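Local coordinates for protein bacilliredoxin BrxA (Bacillus subtilis, PDB 3FHK) that removes bacillithiol from S-bacillithiolated proteins such as OhrR and MetE, acting as a thioredoxin-fold dithiol bacilliredoxin with disulfide isomerase activity, at residues V16-F28 with V55-T68. The protein carries 2 engineered substitutions. Numbering follows the deposited sequence.
Sequences VVPMRRELTGAGF and VCGCAAGLARPAAT
Arg64 and Glu22 form a salt bridge between helix 16-24 and helix 57-68: NE of Arg64 donates to OE1 of Glu22 over 3.0 Å, at an N-H...O angle of 161°. Glu22 OE1 lies near the guanidinium plane, yet takes the bond from above the carboxylate plane, the two planes standing 72° apart. A bend at chi3 (-65°) swings the guanidinium back toward its own helix, with Ala59 O over one face and Met19 CB off-centre over the other. The aliphatic part of Arg64 crosses Leu23, whose CG is 3.8 Å from Arg64 CD. Further along, Leu23 CD2 meets Thr68 CG2 at 3.7 Å, and Ala26 CB and Phe28 CE1 close on the same methyl. At the other end, Met19 SD rests 3.9 Å from Val55 CG1. In this thioredoxin-like fold the two helices run side by side on one side of the central sheet, and helix 57-68 starts at the CXC motif, with the nucleophile Cys56 as its N-cap. A water bridges Thr68 OG1, Arg64 O and Glu22 OE2, the last two weakly. In the second shell, Asn53 OD1 accepts from Arg64 NH1 and Asn53 ND2 donates to Met19 O, while Gly25 of the second subunit packs on Arg64.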
# COMPACT_ATOMS: atom_id res chain seq x y z
N VAL A 16 -6.31 -14.67 -3.94
CA VAL A 16 -6.29 -16.03 -3.43
C VAL A 16 -7.32 -16.93 -4.14
O VAL A 16 -7.20 -18.15 -4.13
CB VAL A 16 -6.47 -16.03 -1.91
CG1 VAL A 16 -7.04 -17.34 -1.43
CG2 VAL A 16 -5.14 -15.73 -1.24
N VAL A 17 -8.29 -16.31 -4.80
CA VAL A 17 -9.37 -17.04 -5.48
C VAL A 17 -8.86 -18.11 -6.45
O VAL A 17 -9.24 -19.27 -6.32
CB VAL A 17 -10.31 -16.08 -6.23
CG1 VAL A 17 -11.19 -16.86 -7.21
CG2 VAL A 17 -11.16 -15.29 -5.26
N PRO A 18 -8.01 -17.74 -7.42
CA PRO A 18 -7.52 -18.78 -8.32
C PRO A 18 -6.75 -19.86 -7.56
O PRO A 18 -6.65 -20.98 -8.04
CB PRO A 18 -6.57 -18.01 -9.26
CG PRO A 18 -6.23 -16.77 -8.51
CD PRO A 18 -7.50 -16.41 -7.81
N MET A 19 -6.20 -19.52 -6.39
CA MET A 19 -5.50 -20.50 -5.58
C MET A 19 -6.48 -21.50 -4.97
O MET A 19 -6.12 -22.65 -4.71
CB MET A 19 -4.63 -19.84 -4.50
CG MET A 19 -3.52 -18.96 -5.07
SD MET A 19 -2.44 -18.18 -3.84
CE MET A 19 -1.89 -16.75 -4.78
N ARG A 20 -7.72 -21.07 -4.77
CA ARG A 20 -8.79 -21.97 -4.32
C ARG A 20 -9.36 -22.76 -5.49
O ARG A 20 -9.41 -23.99 -5.45
CB ARG A 20 -9.93 -21.19 -3.67
CG ARG A 20 -9.51 -20.44 -2.42
CD ARG A 20 -10.61 -19.52 -1.93
NE ARG A 20 -10.20 -18.78 -0.75
CZ ARG A 20 -10.50 -19.13 0.50
NH1 ARG A 20 -11.21 -20.23 0.73
NH2 ARG A 20 -10.09 -18.40 1.52
N ARG A 21 -9.79 -22.05 -6.53
CA ARG A 21 -10.40 -22.69 -7.68
C ARG A 21 -9.52 -23.79 -8.27
O ARG A 21 -10.02 -24.79 -8.78
CB ARG A 21 -10.75 -21.66 -8.74
CG ARG A 21 -12.03 -20.91 -8.47
CD ARG A 21 -12.32 -19.97 -9.63
NE ARG A 21 -13.52 -19.16 -9.42
CZ ARG A 21 -13.66 -17.92 -9.88
NH1 ARG A 21 -12.68 -17.33 -10.55
NH2 ARG A 21 -14.79 -17.25 -9.64
N GLU A 22 -8.21 -23.61 -8.17
CA GLU A 22 -7.29 -24.65 -8.63
C GLU A 22 -7.67 -26.02 -8.05
O GLU A 22 -7.65 -27.02 -8.77
CB GLU A 22 -5.84 -24.30 -8.33
CG GLU A 22 -4.86 -25.40 -8.71
CD GLU A 22 -3.43 -24.89 -8.88
OE1 GLU A 22 -3.21 -23.68 -8.67
OE2 GLU A 22 -2.54 -25.70 -9.23
N LEU A 23 -8.01 -26.06 -6.76
CA LEU A 23 -8.47 -27.29 -6.12
C LEU A 23 -9.96 -27.54 -6.29
O LEU A 23 -10.37 -28.67 -6.59
CB LEU A 23 -8.12 -27.29 -4.62
CG LEU A 23 -6.62 -27.30 -4.29
CD1 LEU A 23 -6.39 -27.14 -2.79
CD2 LEU A 23 -5.96 -28.57 -4.82
N THR A 24 -10.77 -26.50 -6.10
CA THR A 24 -12.22 -26.69 -6.04
C THR A 24 -12.79 -27.01 -7.41
O THR A 24 -13.73 -27.80 -7.54
CB THR A 24 -12.97 -25.48 -5.41
OG1 THR A 24 -12.67 -24.28 -6.13
CG2 THR A 24 -12.52 -25.30 -3.95
N GLY A 25 -12.18 -26.43 -8.44
CA GLY A 25 -12.56 -26.74 -9.80
C GLY A 25 -12.16 -28.15 -10.17
O GLY A 25 -12.51 -28.65 -11.23
N ALA A 26 -11.39 -28.80 -9.29
CA ALA A 26 -11.01 -30.18 -9.51
C ALA A 26 -11.79 -31.13 -8.60
O ALA A 26 -11.40 -32.28 -8.40
CB ALA A 26 -9.51 -30.35 -9.31
N GLY A 27 -12.89 -30.65 -8.05
CA GLY A 27 -13.73 -31.50 -7.22
C GLY A 27 -13.36 -31.54 -5.74
O GLY A 27 -14.03 -32.22 -4.98
N PHE A 28 -12.31 -30.84 -5.32
CA PHE A 28 -12.01 -30.71 -3.89
C PHE A 28 -12.98 -29.73 -3.24
O PHE A 28 -13.07 -28.56 -3.64
CB PHE A 28 -10.57 -30.28 -3.60
CG PHE A 28 -9.55 -31.31 -3.96
CD1 PHE A 28 -9.37 -31.70 -5.29
CD2 PHE A 28 -8.77 -31.91 -2.98
CE1 PHE A 28 -8.43 -32.67 -5.63
CE2 PHE A 28 -7.82 -32.88 -3.31
CZ PHE A 28 -7.66 -33.26 -4.64
N VAL A 55 -0.59 -20.21 0.33
CA VAL A 55 -0.24 -19.23 -0.70
C VAL A 55 1.18 -19.40 -1.27
O VAL A 55 1.50 -18.89 -2.34
CB VAL A 55 -0.39 -17.79 -0.15
CG1 VAL A 55 0.01 -16.77 -1.19
CG2 VAL A 55 -1.82 -17.55 0.28
N CYS A 56 2.03 -20.10 -0.54
CA CYS A 56 3.45 -20.14 -0.90
C CYS A 56 3.70 -20.86 -2.22
O CYS A 56 2.88 -21.62 -2.71
CB CYS A 56 4.24 -20.79 0.23
SG CYS A 56 3.65 -22.44 0.55
N GLY A 57 4.88 -20.62 -2.78
CA GLY A 57 5.25 -21.16 -4.07
C GLY A 57 5.13 -22.66 -4.16
O GLY A 57 4.73 -23.19 -5.19
N CYS A 58 5.47 -23.37 -3.10
CA CYS A 58 5.53 -24.82 -3.21
C CYS A 58 4.16 -25.49 -3.11
O CYS A 58 3.99 -26.64 -3.51
CB CYS A 58 6.53 -25.41 -2.23
SG CYS A 58 5.81 -25.81 -0.67
N ALA A 59 3.17 -24.76 -2.60
CA ALA A 59 1.77 -25.16 -2.74
C ALA A 59 1.35 -25.07 -4.20
O ALA A 59 0.67 -25.97 -4.72
CB ALA A 59 0.88 -24.28 -1.88
N ALA A 60 1.75 -23.97 -4.85
CA ALA A 60 1.45 -23.71 -6.27
C ALA A 60 2.19 -24.65 -7.21
O ALA A 60 1.62 -25.17 -8.16
CB ALA A 60 1.79 -22.25 -6.63
N GLY A 61 3.48 -24.85 -6.95
CA GLY A 61 4.33 -25.61 -7.84
C GLY A 61 4.33 -27.11 -7.62
O GLY A 61 4.69 -27.88 -8.52
N LEU A 62 3.94 -27.54 -6.43
CA LEU A 62 4.05 -28.97 -6.12
C LEU A 62 2.77 -29.57 -5.54
O LEU A 62 2.23 -30.52 -6.10
CB LEU A 62 5.22 -29.21 -5.17
CG LEU A 62 6.58 -28.67 -5.63
CD1 LEU A 62 7.61 -28.73 -4.52
CD2 LEU A 62 7.07 -29.42 -6.86
N ALA A 63 2.30 -29.00 -4.44
CA ALA A 63 1.22 -29.63 -3.68
C ALA A 63 -0.10 -29.69 -4.45
O ALA A 63 -0.65 -30.77 -4.63
CB ALA A 63 1.03 -28.93 -2.35
N ARG A 64 -0.61 -28.54 -4.89
CA ARG A 64 -1.88 -28.51 -5.61
C ARG A 64 -1.84 -29.35 -6.90
O ARG A 64 -2.71 -30.19 -7.12
CB ARG A 64 -2.34 -27.07 -5.90
CG ARG A 64 -2.75 -26.31 -4.64
CD ARG A 64 -3.62 -25.09 -4.95
NE ARG A 64 -2.87 -24.09 -5.72
CZ ARG A 64 -2.16 -23.11 -5.18
NH1 ARG A 64 -2.12 -22.97 -3.86
NH2 ARG A 64 -1.50 -22.26 -5.95
N PRO A 65 -0.81 -29.15 -7.73
CA PRO A 65 -0.75 -29.92 -8.98
C PRO A 65 -0.66 -31.42 -8.70
O PRO A 65 -1.31 -32.22 -9.39
CB PRO A 65 0.53 -29.42 -9.65
CG PRO A 65 0.86 -28.11 -8.99
CD PRO A 65 0.27 -28.16 -7.61
N ALA A 66 0.13 -31.80 -7.71
CA ALA A 66 0.33 -33.23 -7.39
C ALA A 66 -0.96 -33.86 -6.90
O ALA A 66 -1.29 -34.97 -7.29
CB ALA A 66 1.43 -33.41 -6.37
N ALA A 67 -1.67 -33.14 -6.04
CA ALA A 67 -2.89 -33.64 -5.44
C ALA A 67 -3.97 -33.88 -6.50
O ALA A 67 -4.64 -34.91 -6.49
CB ALA A 67 -3.40 -32.67 -4.39
N THR A 68 -4.16 -32.90 -7.38
CA THR A 68 -5.23 -32.99 -8.36
C THR A 68 -4.93 -34.02 -9.46
O THR A 68 -5.83 -34.68 -9.96
CB THR A 68 -5.58 -31.60 -8.98
OG1 THR A 68 -4.46 -31.10 -9.72
CG2 THR A 68 -5.94 -30.61 -7.87
O HOH W 1 -3.70 -28.77 -9.70